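Long-range contacts in SusD homolog (Bacteroides ovatus, PDB 4F53), which probably binds mucin O-glycans at the cell surface as a SusD/RagB-type outer-membrane lipoprotein built on a TPR-like helical scaffold: residues F92-Y97 / R120-R126; D183-N187 / D239-V245; L38-E42 / N331-F335. All blocks are in the same frame, centred on the assembly; numbering follows the deposited sequence.

Interaction 1 (F92-Y97 / R120-R126)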
ATOM      1  N   PHE A  92       1.168 -15.357   3.680  1.00 36.08           N
ATOM      2  CA  PHE A  92       2.332 -14.609   4.170  1.00 34.83           C
ATOM      3  C   PHE A  92       3.124 -15.426   5.193  1.00 39.16           C
ATOM      4  O   PHE A  92       4.350 -15.434   5.123  1.00 39.40           O
ATOM      5  CB  PHE A  92       1.951 -13.261   4.771  1.00 34.84           C
ATOM      6  CG  PHE A  92       1.812 -12.167   3.744  1.00 34.27           C
ATOM      7  CD1 PHE A  92       2.929 -11.665   3.076  1.00 35.43           C
ATOM      8  CD2 PHE A  92       0.571 -11.620   3.456  1.00 34.30           C
ATOM      9  CE1 PHE A  92       2.800 -10.646   2.134  1.00 33.92           C
ATOM     10  CE2 PHE A  92       0.447 -10.588   2.529  1.00 34.88           C
ATOM     11  CZ  PHE A  92       1.559 -10.118   1.867  1.00 32.04           C
ATOM     12  N   TYR A  93       2.428 -16.158   6.087  1.00 36.54           N
ATOM     13  CA  TYR A  93       3.068 -16.996   7.111  1.00 37.90           C
ATOM     14  C   TYR A  93       3.784 -18.201   6.482  1.00 43.70           C
ATOM     15  O   TYR A  93       4.923 -18.460   6.855  1.00 43.98           O
ATOM     16  CB  TYR A  93       2.057 -17.449   8.188  1.00 39.58           C
ATOM     17  CG  TYR A  93       1.711 -16.334   9.156  1.00 40.90           C
ATOM     18  CD1 TYR A  93       0.800 -15.335   8.807  1.00 41.29           C
ATOM     19  CD2 TYR A  93       2.329 -16.251  10.402  1.00 41.36           C
ATOM     20  CE1 TYR A  93       0.496 -14.298   9.684  1.00 40.03           C
ATOM     21  CE2 TYR A  93       2.030 -15.216  11.287  1.00 41.07           C
ATOM     22  CZ  TYR A  93       1.104 -14.252  10.928  1.00 43.58           C
ATOM     23  OH  TYR A  93       0.829 -13.226  11.786  1.00 41.39           O
ATOM     24  N   SER A  94       3.146 -18.897   5.506  1.00 40.62           N
ATOM     25  CA  SER A  94       3.695 -20.067   4.784  1.00 41.72           C
ATOM     26  C   SER A  94       4.931 -19.715   3.971  1.00 46.59           C
ATOM     27  O   SER A  94       5.866 -20.515   3.851  1.00 47.85           O
ATOM     28  CB  SER A  94       2.659 -20.639   3.815  1.00 43.80           C
ATOM     29  OG  SER A  94       1.437 -20.945   4.459  1.00 55.33           O
ATOM     30  N   LYS A  95       4.903 -18.528   3.363  1.00 41.04           N
ATOM     31  CA  LYS A  95       5.986 -18.099   2.489  1.00 39.62           C
ATOM     32  C   LYS A  95       7.128 -17.435   3.250  1.00 42.32           C
ATOM     33  O   LYS A  95       8.268 -17.539   2.797  1.00 42.78           O
ATOM     34  CB  LYS A  95       5.467 -17.153   1.400  1.00 38.40           C
ATOM     35  CG  LYS A  95       4.539 -17.848   0.415  1.00 35.73           C
ATOM     36  CD  LYS A  95       3.920 -16.822  -0.512  1.00 39.00           C
ATOM     37  CE  LYS A  95       2.787 -17.402  -1.315  1.00 43.08           C
ATOM     38  NZ  LYS A  95       3.290 -18.259  -2.406  1.00 50.25           N
ATOM     39  N   PHE A  96       6.842 -16.745   4.374  1.00 37.54           N
ATOM     40  CA  PHE A  96       7.884 -16.027   5.104  1.00 37.24           C
ATOM     41  C   PHE A  96       8.619 -16.860   6.172  1.00 44.97           C
ATOM     42  O   PHE A  96       9.863 -16.910   6.161  1.00 46.24           O
ATOM     43  CB  PHE A  96       7.326 -14.726   5.771  1.00 36.95           C
ATOM     44  CG  PHE A  96       8.419 -13.813   6.277  1.00 36.61           C
ATOM     45  CD1 PHE A  96       8.948 -13.973   7.563  1.00 38.85           C
ATOM     46  CD2 PHE A  96       8.963 -12.830   5.453  1.00 35.73           C
ATOM     47  CE1 PHE A  96      10.011 -13.176   8.001  1.00 39.23           C
ATOM     48  CE2 PHE A  96      10.014 -12.022   5.895  1.00 38.08           C
ATOM     49  CZ  PHE A  96      10.558 -12.223   7.152  1.00 37.14           C
ATOM     50  N   TYR A  97       7.870 -17.412   7.136  1.00 40.78           N
ATOM     51  CA  TYR A  97       8.434 -18.018   8.338  1.00 41.18           C
ATOM     52  C   TYR A  97       9.328 -19.255   8.160  1.00 47.71           C
ATOM     53  O   TYR A  97      10.371 -19.253   8.827  1.00 50.08           O
ATOM     54  CB  TYR A  97       7.374 -18.255   9.406  1.00 41.55           C
ATOM     55  CG  TYR A  97       7.111 -16.976  10.179  1.00 40.65           C
ATOM     56  CD1 TYR A  97       8.077 -16.435  11.022  1.00 41.89           C
ATOM     57  CD2 TYR A  97       5.937 -16.251   9.987  1.00 39.56           C
ATOM     58  CE1 TYR A  97       7.857 -15.240  11.703  1.00 40.08           C
ATOM     59  CE2 TYR A  97       5.688 -15.078  10.698  1.00 39.22           C
ATOM     60  CZ  TYR A  97       6.655 -14.567  11.547  1.00 46.93           C
ATOM     61  OH  TYR A  97       6.437 -13.375  12.221  1.00 45.67           O
ATOM     62  N   ARG A 120      10.916  -8.996   8.033  1.00 33.63           N
ATOM     63  CA  ARG A 120       9.834  -9.492   8.894  1.00 33.24           C
ATOM     64  C   ARG A 120       8.916  -8.355   9.353  1.00 36.33           C
ATOM     65  O   ARG A 120       7.704  -8.487   9.256  1.00 34.34           O
ATOM     66  CB  ARG A 120      10.415 -10.204  10.120  1.00 31.11           C
ATOM     67  CG  ARG A 120       9.377 -10.981  10.872  1.00 26.42           C
ATOM     68  CD  ARG A 120       9.938 -11.374  12.209  1.00 35.90           C
ATOM     69  NE  ARG A 120       8.937 -12.093  12.986  1.00 44.03           N
ATOM     70  CZ  ARG A 120       8.956 -12.201  14.304  1.00 57.91           C
ATOM     71  NH1 ARG A 120       9.924 -11.630  15.008  1.00 48.17           N
ATOM     72  NH2 ARG A 120       8.004 -12.873  14.931  1.00 47.17           N
ATOM     73  N   ILE A 121       9.502  -7.231   9.838  1.00 33.04           N
ATOM     74  CA  ILE A 121       8.742  -6.058  10.264  1.00 31.11           C
ATOM     75  C   ILE A 121       7.882  -5.514   9.094  1.00 34.40           C
ATOM     76  O   ILE A 121       6.677  -5.399   9.265  1.00 34.04           O
ATOM     77  CB  ILE A 121       9.666  -4.976  10.884  1.00 31.85           C
ATOM     78  CG1 ILE A 121      10.245  -5.503  12.212  1.00 32.95           C
ATOM     79  CG2 ILE A 121       8.883  -3.663  11.099  1.00 29.36           C
ATOM     80  CD1 ILE A 121      11.386  -4.706  12.827  1.00 29.21           C
ATOM     81  N   VAL A 122       8.476  -5.267   7.908  1.00 31.04           N
ATOM     82  CA  VAL A 122       7.768  -4.727   6.728  1.00 29.10           C
ATOM     83  C   VAL A 122       6.640  -5.687   6.272  1.00 35.10           C
ATOM     84  O   VAL A 122       5.532  -5.224   5.987  1.00 34.18           O
ATOM     85  CB  VAL A 122       8.746  -4.408   5.541  1.00 30.21           C
ATOM     86  CG1 VAL A 122       8.003  -3.843   4.327  1.00 28.17           C
ATOM     87  CG2 VAL A 122       9.863  -3.460   5.969  1.00 28.72           C
ATOM     88  N   VAL A 123       6.919  -7.011   6.213  1.00 32.85           N
ATOM     89  CA  VAL A 123       5.960  -8.020   5.751  1.00 32.97           C
ATOM     90  C   VAL A 123       4.809  -8.138   6.745  1.00 38.33           C
ATOM     91  O   VAL A 123       3.647  -8.065   6.358  1.00 38.90           O
ATOM     92  CB  VAL A 123       6.633  -9.395   5.486  1.00 37.27           C
ATOM     93  CG1 VAL A 123       5.593 -10.474   5.180  1.00 37.43           C
ATOM     94  CG2 VAL A 123       7.631  -9.285   4.346  1.00 36.57           C
HETATM   95  N   MSE A 124       5.133  -8.288   8.020  1.00 35.76           N
HETATM   96  CA  MSE A 124       4.119  -8.457   9.053  1.00 35.48           C
HETATM   97  C   MSE A 124       3.415  -7.126   9.365  1.00 36.90           C
HETATM   98  O   MSE A 124       2.294  -7.152   9.868  1.00 37.60           O
HETATM   99  CB  MSE A 124       4.698  -9.160  10.292  1.00 37.88           C
HETATM  100  CG  MSE A 124       5.159 -10.582   9.959  1.00 45.13           C
HETATM  101 SE   MSE A 124       3.699 -11.694   9.242  0.75 52.61          SE
HETATM  102  CE  MSE A 124       4.701 -12.908   8.008  1.00 49.05           C
ATOM    103  N   LEU A 125       4.018  -5.989   8.983  1.00 31.76           N
ATOM    104  CA  LEU A 125       3.362  -4.668   9.054  1.00 30.87           C
ATOM    105  C   LEU A 125       2.157  -4.674   8.100  1.00 33.90           C
ATOM    106  O   LEU A 125       1.107  -4.219   8.496  1.00 34.29           O
ATOM    107  CB  LEU A 125       4.323  -3.504   8.716  1.00 29.11           C
ATOM    108  CG  LEU A 125       3.769  -2.060   8.820  1.00 31.95           C
ATOM    109  CD1 LEU A 125       3.337  -1.721  10.268  1.00 30.89           C
ATOM    110  CD2 LEU A 125       4.806  -1.051   8.343  1.00 31.63           C
ATOM    111  N   ARG A 126       2.296  -5.230   6.874  1.00 31.33           N
ATOM    112  CA  ARG A 126       1.180  -5.366   5.909  1.00 31.05           C
ATOM    113  C   ARG A 126       0.052  -6.204   6.515  1.00 34.53           C
ATOM    114  O   ARG A 126      -1.114  -5.844   6.394  1.00 34.04           O
ATOM    115  CB  ARG A 126       1.599  -6.057   4.592  1.00 27.77           C
ATOM    116  CG  ARG A 126       2.765  -5.475   3.841  1.00 39.86           C
ATOM    117  CD  ARG A 126       3.074  -6.357   2.644  1.00 34.38           C
ATOM    118  NE  ARG A 126       1.863  -6.568   1.847  1.00 35.09           N
ATOM    119  CZ  ARG A 126       1.732  -6.290   0.559  1.00 37.04           C
ATOM    120  NH1 ARG A 126       2.766  -5.838  -0.137  1.00 32.89           N
ATOM    121  NH2 ARG A 126       0.573  -6.489  -0.049  1.00 26.68           N
TER

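Interaction 2 (D183-N187 / D239-V245)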
ATOM      1  N   ASP A 183      20.967  -8.941  -2.306  1.00 38.42           N
ATOM      2  CA  ASP A 183      20.126  -7.747  -2.222  1.00 36.25           C
ATOM      3  C   ASP A 183      19.789  -7.195  -3.599  1.00 38.33           C
ATOM      4  O   ASP A 183      20.629  -6.573  -4.245  1.00 38.30           O
ATOM      5  CB  ASP A 183      20.857  -6.694  -1.363  1.00 37.77           C
ATOM      6  CG  ASP A 183      20.186  -5.340  -1.183  1.00 40.65           C
ATOM      7  OD1 ASP A 183      18.971  -5.220  -1.502  1.00 40.01           O
ATOM      8  OD2 ASP A 183      20.860  -4.412  -0.693  1.00 41.65           O
ATOM      9  N   ARG A 184      18.541  -7.370  -4.021  1.00 34.50           N
ATOM     10  CA  ARG A 184      18.079  -6.888  -5.325  1.00 33.48           C
ATOM     11  C   ARG A 184      17.407  -5.521  -5.208  1.00 35.99           C
ATOM     12  O   ARG A 184      16.756  -5.069  -6.152  1.00 35.92           O
ATOM     13  CB  ARG A 184      17.127  -7.914  -5.977  1.00 32.65           C
ATOM     14  CG  ARG A 184      17.767  -9.276  -6.190  1.00 32.73           C
ATOM     15  CD  ARG A 184      16.822 -10.274  -6.865  1.00 39.75           C
ATOM     16  NE  ARG A 184      16.619  -9.961  -8.283  1.00 43.72           N
ATOM     17  CZ  ARG A 184      17.479 -10.261  -9.253  1.00 51.84           C
ATOM     18  NH1 ARG A 184      18.610 -10.897  -8.975  1.00 46.66           N
ATOM     19  NH2 ARG A 184      17.228  -9.907 -10.500  1.00 36.61           N
ATOM     20  N   ILE A 185      17.597  -4.840  -4.072  1.00 32.55           N
ATOM     21  CA  ILE A 185      17.043  -3.513  -3.859  1.00 30.65           C
ATOM     22  C   ILE A 185      18.165  -2.469  -3.819  1.00 35.47           C
ATOM     23  O   ILE A 185      18.092  -1.487  -4.558  1.00 36.67           O
ATOM     24  CB  ILE A 185      16.125  -3.451  -2.587  1.00 32.79           C
ATOM     25  CG1 ILE A 185      14.843  -4.314  -2.804  1.00 31.97           C
ATOM     26  CG2 ILE A 185      15.765  -1.983  -2.228  1.00 31.65           C
ATOM     27  CD1 ILE A 185      13.919  -4.414  -1.654  1.00 33.48           C
ATOM     28  N   TYR A 186      19.161  -2.643  -2.937  1.00 32.81           N
ATOM     29  CA  TYR A 186      20.247  -1.673  -2.758  1.00 32.77           C
ATOM     30  C   TYR A 186      21.628  -2.237  -3.080  1.00 39.64           C
ATOM     31  O   TYR A 186      22.633  -1.529  -2.909  1.00 40.18           O
ATOM     32  CB  TYR A 186      20.248  -1.114  -1.334  1.00 32.08           C
ATOM     33  CG  TYR A 186      19.038  -0.271  -1.006  1.00 30.19           C
ATOM     34  CD1 TYR A 186      18.694   0.834  -1.792  1.00 30.53           C
ATOM     35  CD2 TYR A 186      18.308  -0.493   0.155  1.00 29.74           C
ATOM     36  CE1 TYR A 186      17.621   1.662  -1.450  1.00 28.83           C
ATOM     37  CE2 TYR A 186      17.207   0.302   0.486  1.00 29.35           C
ATOM     38  CZ  TYR A 186      16.889   1.395  -0.305  1.00 30.61           C
ATOM     39  OH  TYR A 186      15.846   2.192   0.050  1.00 29.88           O
ATOM     40  N   ASN A 187      21.674  -3.491  -3.570  1.00 37.28           N
ATOM     41  CA  ASN A 187      22.887  -4.196  -3.993  1.00 39.68           C
ATOM     42  C   ASN A 187      23.975  -4.223  -2.915  1.00 44.95           C
ATOM     43  O   ASN A 187      25.147  -4.018  -3.220  1.00 46.53           O
ATOM     44  CB  ASN A 187      23.443  -3.593  -5.302  1.00 44.79           C
ATOM     45  CG  ASN A 187      22.407  -3.482  -6.389  1.00 74.06           C
ATOM     46  OD1 ASN A 187      22.043  -2.376  -6.810  1.00 71.00           O
ATOM     47  ND2 ASN A 187      21.873  -4.622  -6.822  1.00 66.27           N
ATOM     48  N   ASP A 239      17.337   7.215  -3.205  1.00 32.26           N
ATOM     49  CA  ASP A 239      17.323   6.541  -1.905  1.00 31.29           C
ATOM     50  C   ASP A 239      16.147   5.558  -1.816  1.00 33.30           C
ATOM     51  O   ASP A 239      16.152   4.677  -0.948  1.00 33.32           O
ATOM     52  CB  ASP A 239      17.236   7.530  -0.733  1.00 31.92           C
ATOM     53  CG  ASP A 239      18.425   8.437  -0.544  1.00 37.64           C
ATOM     54  OD1 ASP A 239      19.557   8.015  -0.873  1.00 39.14           O
ATOM     55  OD2 ASP A 239      18.234   9.547  -0.023  1.00 39.54           O
ATOM     56  N   GLY A 240      15.156   5.731  -2.700  1.00 28.18           N
ATOM     57  CA  GLY A 240      13.959   4.896  -2.762  1.00 27.05           C
ATOM     58  C   GLY A 240      14.263   3.425  -2.935  1.00 28.95           C
ATOM     59  O   GLY A 240      15.286   3.086  -3.516  1.00 28.60           O
ATOM     60  N   ALA A 241      13.390   2.538  -2.411  1.00 27.43           N
ATOM     61  CA  ALA A 241      13.570   1.084  -2.506  1.00 27.34           C
ATOM     62  C   ALA A 241      12.742   0.526  -3.670  1.00 33.04           C
ATOM     63  O   ALA A 241      11.516   0.603  -3.669  1.00 31.71           O
ATOM     64  CB  ALA A 241      13.198   0.398  -1.191  1.00 27.45           C
ATOM     65  N   TYR A 242      13.454   0.002  -4.685  1.00 30.71           N
ATOM     66  CA  TYR A 242      12.910  -0.575  -5.919  1.00 29.62           C
ATOM     67  C   TYR A 242      13.586  -1.905  -6.149  1.00 33.37           C
ATOM     68  O   TYR A 242      14.807  -1.945  -6.204  1.00 34.44           O
ATOM     69  CB  TYR A 242      13.140   0.371  -7.127  1.00 29.75           C
ATOM     70  CG  TYR A 242      12.540   1.743  -6.912  1.00 30.67           C
ATOM     71  CD1 TYR A 242      11.194   1.985  -7.171  1.00 30.90           C
ATOM     72  CD2 TYR A 242      13.315   2.796  -6.429  1.00 30.87           C
ATOM     73  CE1 TYR A 242      10.633   3.235  -6.948  1.00 32.17           C
ATOM     74  CE2 TYR A 242      12.763   4.051  -6.200  1.00 30.32           C
ATOM     75  CZ  TYR A 242      11.421   4.265  -6.459  1.00 34.98           C
ATOM     76  OH  TYR A 242      10.873   5.509  -6.261  1.00 35.01           O
ATOM     77  N   ARG A 243      12.825  -2.994  -6.211  1.00 29.56           N
ATOM     78  CA  ARG A 243      13.432  -4.315  -6.373  1.00 29.75           C
ATOM     79  C   ARG A 243      13.537  -4.713  -7.832  1.00 33.45           C
ATOM     80  O   ARG A 243      12.557  -4.648  -8.570  1.00 32.28           O
ATOM     81  CB  ARG A 243      12.650  -5.391  -5.588  1.00 27.83           C
ATOM     82  CG  ARG A 243      13.426  -6.703  -5.436  1.00 30.62           C
ATOM     83  CD  ARG A 243      12.758  -7.711  -4.515  1.00 34.26           C
ATOM     84  NE  ARG A 243      12.904  -9.094  -5.016  1.00 42.25           N
ATOM     85  CZ  ARG A 243      12.237  -9.606  -6.061  1.00 56.39           C
ATOM     86  NH1 ARG A 243      11.352  -8.857  -6.738  1.00 31.86           N
ATOM     87  NH2 ARG A 243      12.449 -10.859  -6.440  1.00 42.93           N
ATOM     88  N   LYS A 244      14.733  -5.152  -8.239  1.00 31.19           N
ATOM     89  CA  LYS A 244      14.987  -5.670  -9.589  1.00 29.82           C
ATOM     90  C   LYS A 244      14.350  -7.044  -9.604  1.00 33.20           C
ATOM     91  O   LYS A 244      14.687  -7.906  -8.759  1.00 32.86           O
ATOM     92  CB  LYS A 244      16.499  -5.674  -9.925  1.00 32.51           C
ATOM     93  CG  LYS A 244      16.843  -6.416 -11.211  1.00 52.76           C
ATOM     94  CD  LYS A 244      18.322  -6.465 -11.474  1.00 68.68           C
ATOM     95  CE  LYS A 244      18.635  -7.169 -12.766  1.00 85.85           C
ATOM     96  NZ  LYS A 244      20.103  -7.277 -12.976  1.00103.89           N
ATOM     97  N   VAL A 245      13.347  -7.225 -10.500  1.00 29.79           N
ATOM     98  CA  VAL A 245      12.572  -8.472 -10.570  1.00 29.65           C
ATOM     99  C   VAL A 245      13.489  -9.667 -10.867  1.00 39.24           C
ATOM    100  O   VAL A 245      14.501  -9.525 -11.576  1.00 41.33           O
ATOM    101  CB  VAL A 245      11.357  -8.413 -11.547  1.00 30.50           C
ATOM    102  CG1 VAL A 245      10.396  -7.296 -11.155  1.00 27.83           C
ATOM    103  CG2 VAL A 245      11.787  -8.300 -13.013  1.00 30.39           C
TER
HETATM  104  O   HOH W   1      16.328   0.762  -4.828  1.00 29.61           O

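Interaction 3 (L38-E42 / N331-F335)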
ATOM      1  N   LEU A  38       9.157 -10.726  -0.278  1.00 30.80           N
ATOM      2  CA  LEU A  38       7.814 -10.742   0.318  1.00 29.70           C
ATOM      3  C   LEU A  38       7.331  -9.378   0.833  1.00 33.41           C
ATOM      4  O   LEU A  38       6.138  -9.256   1.162  1.00 33.60           O
ATOM      5  CB  LEU A  38       7.696 -11.835   1.408  1.00 30.21           C
ATOM      6  CG  LEU A  38       7.763 -13.261   0.813  1.00 34.00           C
ATOM      7  CD1 LEU A  38       8.117 -14.299   1.873  1.00 34.46           C
ATOM      8  CD2 LEU A  38       6.482 -13.615   0.013  1.00 32.45           C
HETATM    9  N   MSE A  39       8.196  -8.337   0.823  1.00 26.85           N
HETATM   10  CA  MSE A  39       7.738  -6.983   1.205  1.00 25.74           C
HETATM   11  C   MSE A  39       6.718  -6.436   0.189  1.00 31.67           C
HETATM   12  O   MSE A  39       5.832  -5.657   0.535  1.00 30.70           O
HETATM   13  CB  MSE A  39       8.934  -6.011   1.302  1.00 26.38           C
HETATM   14  CG  MSE A  39       9.959  -6.449   2.363  1.00 32.20           C
HETATM   15 SE   MSE A  39      11.145  -4.980   2.831  0.75 36.99          SE
HETATM   16  CE  MSE A  39      12.226  -5.004   1.326  1.00 33.37           C
HETATM   17  N   MSE A  40       6.889  -6.829  -1.081  1.00 29.23           N
HETATM   18  CA  MSE A  40       6.075  -6.426  -2.241  1.00 27.37           C
HETATM   19  C   MSE A  40       6.198  -7.599  -3.225  1.00 33.89           C
HETATM   20  O   MSE A  40       7.027  -7.559  -4.143  1.00 33.22           O
HETATM   21  CB  MSE A  40       6.625  -5.095  -2.797  1.00 27.92           C
HETATM   22  CG  MSE A  40       5.639  -4.372  -3.699  1.00 32.35           C
HETATM   23 SE   MSE A  40       4.064  -3.718  -2.728  0.75 36.92          SE
HETATM   24  CE  MSE A  40       5.012  -2.475  -1.555  1.00 32.44           C
ATOM     25  N   PRO A  41       5.475  -8.717  -2.944  1.00 33.58           N
ATOM     26  CA  PRO A  41       5.739  -9.978  -3.667  1.00 32.90           C
ATOM     27  C   PRO A  41       5.614  -9.942  -5.181  1.00 35.28           C
ATOM     28  O   PRO A  41       4.718  -9.336  -5.740  1.00 33.36           O
ATOM     29  CB  PRO A  41       4.748 -10.970  -3.063  1.00 35.44           C
ATOM     30  CG  PRO A  41       3.805 -10.148  -2.227  1.00 40.35           C
ATOM     31  CD  PRO A  41       4.528  -8.927  -1.820  1.00 35.53           C
ATOM     32  N   GLU A  42       6.572 -10.606  -5.826  1.00 31.69           N
ATOM     33  CA  GLU A  42       6.694 -10.741  -7.264  1.00 30.84           C
ATOM     34  C   GLU A  42       5.817 -11.877  -7.821  1.00 35.77           C
ATOM     35  O   GLU A  42       5.274 -11.707  -8.922  1.00 36.44           O
ATOM     36  CB  GLU A  42       8.153 -10.984  -7.636  1.00 31.70           C
ATOM     37  CG  GLU A  42       8.374 -11.050  -9.131  1.00 35.99           C
ATOM     38  CD  GLU A  42       9.783 -11.351  -9.587  1.00 39.91           C
ATOM     39  OE1 GLU A  42      10.740 -10.901  -8.920  1.00 36.15           O
ATOM     40  OE2 GLU A  42       9.927 -12.012 -10.637  1.00 36.43           O
ATOM     41  N   ASN A 331      10.908  -2.523 -12.411  1.00 32.19           N
ATOM     42  CA  ASN A 331      11.158  -2.750 -10.989  1.00 31.52           C
ATOM     43  C   ASN A 331       9.899  -2.726 -10.173  1.00 33.77           C
ATOM     44  O   ASN A 331       8.939  -2.004 -10.484  1.00 31.40           O
ATOM     45  CB  ASN A 331      12.104  -1.693 -10.406  1.00 29.32           C
ATOM     46  CG  ASN A 331      13.479  -1.714 -10.965  1.00 43.24           C
ATOM     47  OD1 ASN A 331      13.992  -2.747 -11.422  1.00 41.39           O
ATOM     48  ND2 ASN A 331      14.104  -0.572 -10.910  1.00 30.22           N
ATOM     49  N   ILE A 332       9.922  -3.497  -9.099  1.00 30.11           N
ATOM     50  CA  ILE A 332       8.827  -3.501  -8.145  1.00 29.03           C
ATOM     51  C   ILE A 332       9.072  -2.313  -7.176  1.00 31.42           C
ATOM     52  O   ILE A 332      10.198  -2.070  -6.765  1.00 30.07           O
ATOM     53  CB  ILE A 332       8.694  -4.887  -7.480  1.00 31.31           C
ATOM     54  CG1 ILE A 332       8.044  -5.871  -8.504  1.00 31.62           C
ATOM     55  CG2 ILE A 332       7.866  -4.769  -6.224  1.00 29.88           C
ATOM     56  CD1 ILE A 332       7.840  -7.277  -8.061  1.00 31.85           C
ATOM     57  N   VAL A 333       8.021  -1.532  -6.897  1.00 28.23           N
ATOM     58  CA  VAL A 333       8.100  -0.354  -6.048  1.00 26.67           C
ATOM     59  C   VAL A 333       7.885  -0.797  -4.608  1.00 30.59           C
ATOM     60  O   VAL A 333       6.790  -1.255  -4.266  1.00 28.86           O
ATOM     61  CB  VAL A 333       7.097   0.747  -6.508  1.00 28.41           C
ATOM     62  CG1 VAL A 333       7.091   1.926  -5.529  1.00 28.00           C
ATOM     63  CG2 VAL A 333       7.388   1.213  -7.947  1.00 26.61           C
ATOM     64  N   VAL A 334       8.925  -0.646  -3.751  1.00 28.03           N
ATOM     65  CA  VAL A 334       8.835  -1.099  -2.356  1.00 26.77           C
ATOM     66  C   VAL A 334       8.578   0.090  -1.394  1.00 31.32           C
ATOM     67  O   VAL A 334       7.673   0.016  -0.572  1.00 29.93           O
ATOM     68  CB  VAL A 334      10.077  -1.943  -1.933  1.00 29.94           C
ATOM     69  CG1 VAL A 334       9.939  -2.437  -0.498  1.00 29.84           C
ATOM     70  CG2 VAL A 334      10.309  -3.121  -2.888  1.00 28.98           C
ATOM     71  N   PHE A 335       9.364   1.169  -1.497  1.00 28.59           N
ATOM     72  CA  PHE A 335       9.253   2.315  -0.611  1.00 27.50           C
ATOM     73  C   PHE A 335       9.896   3.525  -1.284  1.00 32.36           C
ATOM     74  O   PHE A 335      11.129   3.633  -1.395  1.00 33.17           O
ATOM     75  CB  PHE A 335       9.913   1.986   0.753  1.00 29.36           C
ATOM     76  CG  PHE A 335       9.541   2.815   1.970  1.00 29.72           C
ATOM     77  CD1 PHE A 335       9.013   4.092   1.833  1.00 27.88           C
ATOM     78  CD2 PHE A 335       9.814   2.350   3.259  1.00 32.48           C
ATOM     79  CE1 PHE A 335       8.746   4.879   2.949  1.00 28.50           C
ATOM     80  CE2 PHE A 335       9.527   3.131   4.374  1.00 33.88           C
ATOM     81  CZ  PHE A 335       8.985   4.391   4.214  1.00 30.42           C
TER

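Interaction 1 (F92-Y97 / R120-R126)
Two helices pack antiparallel here, their local axes 11.3 Å apart at 176°, as in the helical hairpins of a TPR-like scaffold. Apolar packing dominates. Selenomethionine Met124 is a knob in the hole formed by Phe92, Tyr93, Phe96 and Tyr97; its CE lies 3.6 Å from Tyr97 CE2 and 3.9 Å from Phe96 CB. Val123 fits between two phenylalanines, with CG1 3.6 Å from Phe92 CD1 and CG2 3.9 Å from Phe96 CD2, while Phe96 CZ reaches Arg120 CA at 3.3 Å. The selenium also makes Met-aromatic contacts: Met124 SE sits over the Tyr93 face, 4.3 Å from the ring centroid, and lies obliquely to Tyr97, 5.4 Å from its centroid. The polar component is a pair of hydrogen bonds, Arg120 NE and NH2 both donating to Tyr97 OH at 2.9 and 3.2 Å; Glu117 pairs with the same guanidinium. Helix 82-106 thus covers one flank of helix 110-131, whose Ile121 and Leu125 pack against helices 152-173 and 190-207.

Interaction 2 (D183-N187 / D239-V245)
The loop 183-187 lies along strand 241-243 and its flanks, held by three side chains and one backbone hydrogen bond. Arg184, with chi1 m, chi2 t and chi3 p, bends its guanidinium back to the strand's end, where NE donates to Lys244 O (2.9 Å) and NH2 to Val245 O (3.0 Å). Its backbone joins in: Lys244 N donates to Arg184 O at 2.9 Å. At the other end Tyr186, chi1 m, extends its hydroxyl to donate to Asp239 O (OH to O, 2.7 Å). Between them Ile185 (m, t) sets CG2 3.7 Å from Ala241 CB and CG1 3.7 Å from Arg243 CB. Asp183, chi1 t, turns its carboxylate back over its own loop: OD1 accepts from Ile185 N (2.9 Å), an Asx turn, and from Tyr186 N (3.0 Å), the wider Asx motif. Water 1 bridges Ile185 O, Gly240 O and Tyr242 N. Helix 190-207 packs on Ile185, Tyr186 and Ala241, helix 25-37 borders Arg184 and Arg243, and strand 332-335 pairs antiparallel with strand 241-243.

Interaction 3 (L38-E42 / N331-F335)
The loop 38-42 meets strand 332-335 by packing of apolar side chains on each other and on the backbone, burying 294 Å² in total. Selenomethionine Met40 is the main bump. With chi1 t and both further angles p, its side chain curls along the strand instead of extending straight: CG lies 3.4 Å from both Ile332 CG2 and Val333 O, and CE comes 3.8 Å from Val334 O. It therefore fills the hollow between the Ile332 side chain and the backbone of the next two residues. Ile332 is the reciprocal bump: its extended side chain (m, t) reaches over Glu42, where Ile332 CD1 lies 3.7 Å from both Glu42 CA and Glu42 CB. Val334 touches both selenomethionines, its CG1 3.9 Å from Met39 CE and its CG2 4.2 Å from Met40 CB. The carboxylate of Glu42 takes hydrogen bonds from the backbone of Ala246, Asp247 and His248 and forms a salt bridge with Arg243. Val334 and Phe335 face Ala241 together in a classic beta bulge of the two-stranded antiparallel sheet. The loop connects helix 25-37 to helix 44-58; Met39 and Met40 also touch helix 110-131, so the contact places the small sheet formed by strands 332-335 and 241-243 beside these helices.

In the fold
From the N-terminal side, the chain first passes 38-42, whose partner 331-335 comes much later: interaction 3 closes the longest loop, with 288 residues between its segments. Within it, interaction 1 closes a short helical hairpin across 22 intervening residues, and interaction 2 then closes a separate loop of 51. These two follow in series without crossing, and their nearest atoms stay about 8 Å apart. Interaction 3 touches both. Arg126 NH1 lies 3.1 Å from Met39 O, a probable hydrogen bond to the hairpin, and the paired strands 241-243 and 332-335 join it to interaction 2. Together they tie the early helices to the small sheet.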